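Local coordinates for protein endosialidase (Enterobacteria phage phi92, PDB 4HIZ) that hydrolyses internal linkages of polysialic acid, acting as a phage endosialidase on both alpha-2,8- and alpha-2,9-linked sialic acid polymer, at residues V153-Y159 with D299-F305; T274-V279 with P331-R336. All coordinates share one frame; numbering follows the deposited sequence. Where two conformers were deposited one is given.

Contact 1 of 2, residues V153-Y159 with D299-F305; sequences VCGNRLY and DDDNYTF
Gly155 and Asp300 bring their CA atoms within 4.7 Å where the hairpin turns of two antiparallel sheets of the beta-propeller meet, a type I' turn from Cys154 to Arg157 against a type I turn from Asp300 to Tyr303 that ends in a G1 bulge opposite Asp299. Gly155 is gripped at both polar ends of its backbone. Gly155 N donates to Asp300 OD1 (2.9 Å, 173°), which takes the bond on its anti lone pair. Gly155 O accepts from Tyr303 OH at 2.6 Å, in the carbonyl plane and on a lone pair. With no side chain on Gly155, the Tyr303 ring can lie close against the turn, Tyr303 CZ 3.7 Å from Gly155 CA, while the carbonyl oxygen of Asp300 sits over the centre of that ring. A water donates to both Asp300 OD1 and Val153 O, extending the polar seam to the end of strand 144-154.

Behind this seam the contact turns apolar. With chi1 at -176° the sulfur swings away from Cys154 N, so that Cys154 SG comes to 3.7 Å from Tyr303 CA and into the plane of the Phe305 ring, at its edge. Phe305 in turn presents its own edge to the face of Tyr159, a T-shaped pair with centroids 5.0 Å apart. The aliphatic part of Arg157 passes beside Tyr303, and its guanidinium goes on to a salt bridge with Asp214 and a hydrogen bond to Gly209 O, both beyond strand 200-204. Phe305 CE2 stands over the centre of the Tyr159 ring, 3.6 Å above its plane.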
# COMPACT_ATOMS: atom_id res chain seq x y z
N VAL A 153 -30.84 -2.66 4.44
CA VAL A 153 -31.47 -1.66 3.56
C VAL A 153 -32.96 -1.95 3.52
O VAL A 153 -33.37 -3.12 3.38
CB VAL A 153 -30.89 -1.76 2.13
CG1 VAL A 153 -31.64 -0.79 1.18
CG2 VAL A 153 -29.38 -1.44 2.15
N CYS A 154 -33.77 -0.90 3.65
CA CYS A 154 -35.21 -1.04 3.49
C CYS A 154 -35.68 0.19 2.75
O CYS A 154 -35.38 1.31 3.15
CB CYS A 154 -35.87 -1.13 4.87
SG CYS A 154 -37.68 -1.43 4.71
N GLY A 155 -36.44 -0.01 1.67
CA GLY A 155 -37.04 1.12 0.97
C GLY A 155 -36.04 2.19 0.55
O GLY A 155 -36.27 3.40 0.76
N ASN A 156 -34.93 1.75 -0.04
CA ASN A 156 -33.85 2.66 -0.46
C ASN A 156 -33.23 3.53 0.64
O ASN A 156 -32.63 4.57 0.34
CB ASN A 156 -34.30 3.51 -1.68
CG ASN A 156 -34.58 2.65 -2.87
OD1 ASN A 156 -33.75 1.78 -3.21
ND2 ASN A 156 -35.75 2.82 -3.51
N ARG A 157 -33.35 3.10 1.90
CA ARG A 157 -32.60 3.73 2.98
C ARG A 157 -31.73 2.70 3.69
O ARG A 157 -32.13 1.52 3.83
CB ARG A 157 -33.55 4.33 4.03
CG ARG A 157 -34.50 5.42 3.47
CD ARG A 157 -35.33 6.10 4.61
NE ARG A 157 -34.46 6.77 5.58
CZ ARG A 157 -33.93 7.98 5.42
NH1 ARG A 157 -34.18 8.70 4.32
NH2 ARG A 157 -33.17 8.50 6.37
N LEU A 158 -30.59 3.15 4.20
CA LEU A 158 -29.81 2.34 5.13
C LEU A 158 -30.41 2.45 6.53
O LEU A 158 -30.67 3.55 7.01
CB LEU A 158 -28.39 2.92 5.18
CG LEU A 158 -27.39 2.11 6.01
CD1 LEU A 158 -27.14 0.68 5.40
CD2 LEU A 158 -26.02 2.86 6.16
N TYR A 159 -30.59 1.32 7.20
CA TYR A 159 -31.03 1.31 8.58
C TYR A 159 -30.01 0.57 9.42
O TYR A 159 -29.49 -0.44 8.99
CB TYR A 159 -32.40 0.61 8.71
CG TYR A 159 -33.54 1.53 8.36
CD1 TYR A 159 -34.08 2.40 9.32
CD2 TYR A 159 -34.06 1.56 7.06
CE1 TYR A 159 -35.14 3.30 8.97
CE2 TYR A 159 -35.12 2.44 6.70
CZ TYR A 159 -35.62 3.30 7.66
OH TYR A 159 -36.63 4.16 7.32
N ASP A 299 -41.54 -5.77 4.33
CA ASP A 299 -42.21 -5.04 3.24
C ASP A 299 -41.40 -3.77 2.95
O ASP A 299 -41.39 -2.84 3.76
CB ASP A 299 -43.63 -4.69 3.71
CG ASP A 299 -44.51 -4.06 2.62
OD1 ASP A 299 -44.03 -3.33 1.75
OD2 ASP A 299 -45.75 -4.25 2.67
N ASP A 300 -40.72 -3.71 1.80
CA ASP A 300 -39.87 -2.56 1.48
C ASP A 300 -40.66 -1.25 1.37
O ASP A 300 -40.28 -0.23 1.95
CB ASP A 300 -39.15 -2.75 0.16
CG ASP A 300 -37.80 -3.38 0.31
OD1 ASP A 300 -36.89 -2.77 0.94
OD2 ASP A 300 -37.67 -4.49 -0.23
N ASP A 301 -41.76 -1.30 0.63
CA ASP A 301 -42.53 -0.08 0.37
C ASP A 301 -43.15 0.52 1.63
O ASP A 301 -43.37 1.74 1.70
CB ASP A 301 -43.65 -0.39 -0.62
CG ASP A 301 -43.13 -0.68 -2.00
OD1 ASP A 301 -41.96 -0.36 -2.29
OD2 ASP A 301 -43.91 -1.21 -2.80
N ASN A 302 -43.46 -0.33 2.60
CA ASN A 302 -44.11 0.14 3.82
C ASN A 302 -43.18 0.19 5.03
O ASN A 302 -43.63 0.49 6.15
CB ASN A 302 -45.33 -0.71 4.10
CG ASN A 302 -46.40 -0.49 3.05
OD1 ASN A 302 -46.83 0.64 2.81
ND2 ASN A 302 -46.80 -1.57 2.37
N TYR A 303 -41.90 -0.09 4.76
CA TYR A 303 -40.86 0.03 5.78
C TYR A 303 -41.18 -0.86 6.97
O TYR A 303 -41.06 -0.46 8.13
CB TYR A 303 -40.63 1.49 6.20
CG TYR A 303 -40.06 2.27 5.05
CD1 TYR A 303 -40.91 2.81 4.08
CD2 TYR A 303 -38.68 2.40 4.88
CE1 TYR A 303 -40.42 3.50 3.00
CE2 TYR A 303 -38.16 3.07 3.78
CZ TYR A 303 -39.04 3.62 2.84
OH TYR A 303 -38.54 4.29 1.73
N THR A 304 -41.59 -2.07 6.66
CA THR A 304 -41.80 -3.08 7.71
C THR A 304 -40.57 -3.97 7.77
O THR A 304 -40.19 -4.58 6.78
CB THR A 304 -43.06 -3.95 7.39
OG1 THR A 304 -44.22 -3.10 7.18
CG2 THR A 304 -43.36 -4.88 8.54
N PHE A 305 -39.93 -4.04 8.93
CA PHE A 305 -38.74 -4.88 9.07
C PHE A 305 -38.60 -5.40 10.49
O PHE A 305 -39.32 -4.99 11.40
CB PHE A 305 -37.47 -4.16 8.56
CG PHE A 305 -37.07 -2.89 9.30
CD1 PHE A 305 -36.67 -2.90 10.65
CD2 PHE A 305 -36.94 -1.69 8.59
CE1 PHE A 305 -36.24 -1.72 11.29
CE2 PHE A 305 -36.48 -0.51 9.22
CZ PHE A 305 -36.15 -0.50 10.56
O HOH W 1 -34.48 -3.88 0.86
O HOH W 2 -34.72 -0.98 -1.03

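Contact 2 of 2, residues T274-V279 with P331-R336; sequences TELPDV and PSSFTR
Phe334 packs into the elbow made by Leu276, Pro277 and Val279, where the outermost strand 272-275 of one propeller sheet runs out into a type II turn from Leu276 to Val279, alongside the approach to strand 335-338 of the next sheet. This is the tight part. The far end of the ring does the touching: Phe334 CZ meets Val279 CG2 at 3.5 Å, Phe334 CE1 meets Leu276 CB at 3.9 Å, and the carbonyl oxygen of Pro277 lies at the ring edge near its plane. A chi1 of 57° tucks the ring back over its own backbone, toward the turn. Phe324 meets it from within its own sheet.

At one end Thr274 crosses Pro331 at about a right angle, Thr274 OG1 3.5 Å from Pro331 CG, and Thr274 CG2 rests on Ser332 CB at 3.6 Å. The outer flank, with the exposed Pro277 ring and Asp278, is looser: Pro277 CD comes no nearer than 3.8 Å, to Ser332 O. Arg336, its chain extended from CG to NE, reaches over to the turn, and its NH2 donates to Leu287 O, outside the contact. Arg336 NH2 also donates to a water, 2.9 Å away in the guanidinium plane, and that water donates to Pro277 O at 2.7 Å.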
# COMPACT_ATOMS: atom_id res chain seq x y z
N THR A 274 -33.07 7.91 16.12
CA THR A 274 -34.26 7.75 16.96
C THR A 274 -33.96 6.81 18.11
O THR A 274 -33.59 5.67 17.87
CB THR A 274 -35.42 7.15 16.13
OG1 THR A 274 -35.66 7.97 14.97
CG2 THR A 274 -36.69 7.07 16.98
N GLU A 275 -34.19 7.26 19.35
CA GLU A 275 -33.97 6.38 20.49
C GLU A 275 -35.02 5.27 20.50
O GLU A 275 -36.21 5.53 20.22
CB GLU A 275 -34.03 7.17 21.80
CG GLU A 275 -33.61 6.36 23.00
CD GLU A 275 -33.45 7.22 24.25
OE1 GLU A 275 -33.82 8.41 24.20
OE2 GLU A 275 -32.95 6.71 25.26
N LEU A 276 -34.58 4.04 20.80
CA LEU A 276 -35.50 2.90 20.89
C LEU A 276 -35.85 2.66 22.36
O LEU A 276 -35.01 2.19 23.13
CB LEU A 276 -34.86 1.64 20.28
CG LEU A 276 -34.47 1.77 18.78
CD1 LEU A 276 -33.81 0.48 18.23
CD2 LEU A 276 -35.71 2.13 17.92
N PRO A 277 -37.09 3.00 22.77
CA PRO A 277 -37.36 2.89 24.21
C PRO A 277 -37.17 1.50 24.77
O PRO A 277 -37.61 0.53 24.17
CB PRO A 277 -38.83 3.29 24.30
CG PRO A 277 -39.07 4.20 23.16
CD PRO A 277 -38.19 3.64 22.03
N ASP A 278 -36.50 1.44 25.92
CA ASP A 278 -36.27 0.21 26.69
C ASP A 278 -35.34 -0.81 26.03
O ASP A 278 -35.24 -1.94 26.50
CB ASP A 278 -37.59 -0.48 27.08
CG ASP A 278 -38.37 0.29 28.14
OD1 ASP A 278 -37.76 0.95 29.01
OD2 ASP A 278 -39.62 0.22 28.09
N VAL A 279 -34.65 -0.42 24.95
CA VAL A 279 -33.66 -1.32 24.37
C VAL A 279 -32.33 -1.00 25.05
O VAL A 279 -31.62 -0.10 24.64
CB VAL A 279 -33.60 -1.16 22.85
CG1 VAL A 279 -32.54 -2.14 22.27
CG2 VAL A 279 -35.00 -1.44 22.29
N PRO A 331 -40.29 5.46 13.46
CA PRO A 331 -39.05 4.70 13.71
C PRO A 331 -38.93 4.24 15.15
O PRO A 331 -38.24 3.28 15.38
CB PRO A 331 -37.92 5.69 13.34
CG PRO A 331 -38.59 7.07 13.37
CD PRO A 331 -40.03 6.83 12.98
N SER A 332 -39.61 4.87 16.10
CA SER A 332 -39.48 4.42 17.48
C SER A 332 -40.47 3.31 17.87
O SER A 332 -40.41 2.81 19.00
CB SER A 332 -39.64 5.59 18.45
OG SER A 332 -41.01 5.99 18.51
N SER A 333 -41.36 2.93 16.96
CA SER A 333 -42.44 1.99 17.27
C SER A 333 -42.15 0.54 16.85
O SER A 333 -42.04 0.24 15.66
CB SER A 333 -43.70 2.45 16.55
OG SER A 333 -44.79 1.61 16.92
N PHE A 334 -42.03 -0.35 17.83
CA PHE A 334 -41.78 -1.75 17.53
C PHE A 334 -42.39 -2.61 18.60
O PHE A 334 -42.74 -2.13 19.69
CB PHE A 334 -40.24 -2.05 17.44
CG PHE A 334 -39.51 -1.68 18.69
CD1 PHE A 334 -39.03 -0.39 18.88
CD2 PHE A 334 -39.36 -2.61 19.73
CE1 PHE A 334 -38.39 -0.03 20.06
CE2 PHE A 334 -38.70 -2.27 20.91
CZ PHE A 334 -38.22 -0.98 21.08
N THR A 335 -42.56 -3.88 18.28
CA THR A 335 -43.04 -4.82 19.30
C THR A 335 -42.09 -5.99 19.40
O THR A 335 -41.47 -6.40 18.43
CB THR A 335 -44.43 -5.41 19.00
OG1 THR A 335 -44.44 -5.90 17.65
CG2 THR A 335 -45.52 -4.36 19.20
N ARG A 336 -41.95 -6.52 20.62
CA ARG A 336 -41.09 -7.67 20.86
C ARG A 336 -41.89 -8.94 20.62
O ARG A 336 -43.00 -9.11 21.20
CB ARG A 336 -40.58 -7.65 22.30
CG ARG A 336 -39.78 -6.41 22.67
CD ARG A 336 -39.14 -6.61 24.05
NE ARG A 336 -38.51 -5.37 24.50
CZ ARG A 336 -37.44 -5.32 25.27
NH1 ARG A 336 -36.88 -6.45 25.69
NH2 ARG A 336 -36.94 -4.14 25.64
O HOH W 3 -38.59 -2.02 24.45

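From the N terminus the chain first makes the hairpin turn at 153-159, then strand 172-181, the long excursion of strands 185-186 to 261-264, and the edge strand that leads into 274-279. It then starts the next sheet, whose first turn, 299-305, closes contact 1 across 139 intervening residues; 331-336 closes contact 2 across 51. The segments alternate, so the two closures cross rather than nest. Both join the same pair of adjacent four-stranded propeller sheets, contact 1 through hairpin turns and contact 2 where the chain leaves one outermost strand and approaches the other. Their centres lie about 16 Å apart, and Leu177 and Phe324 reach side chains of both.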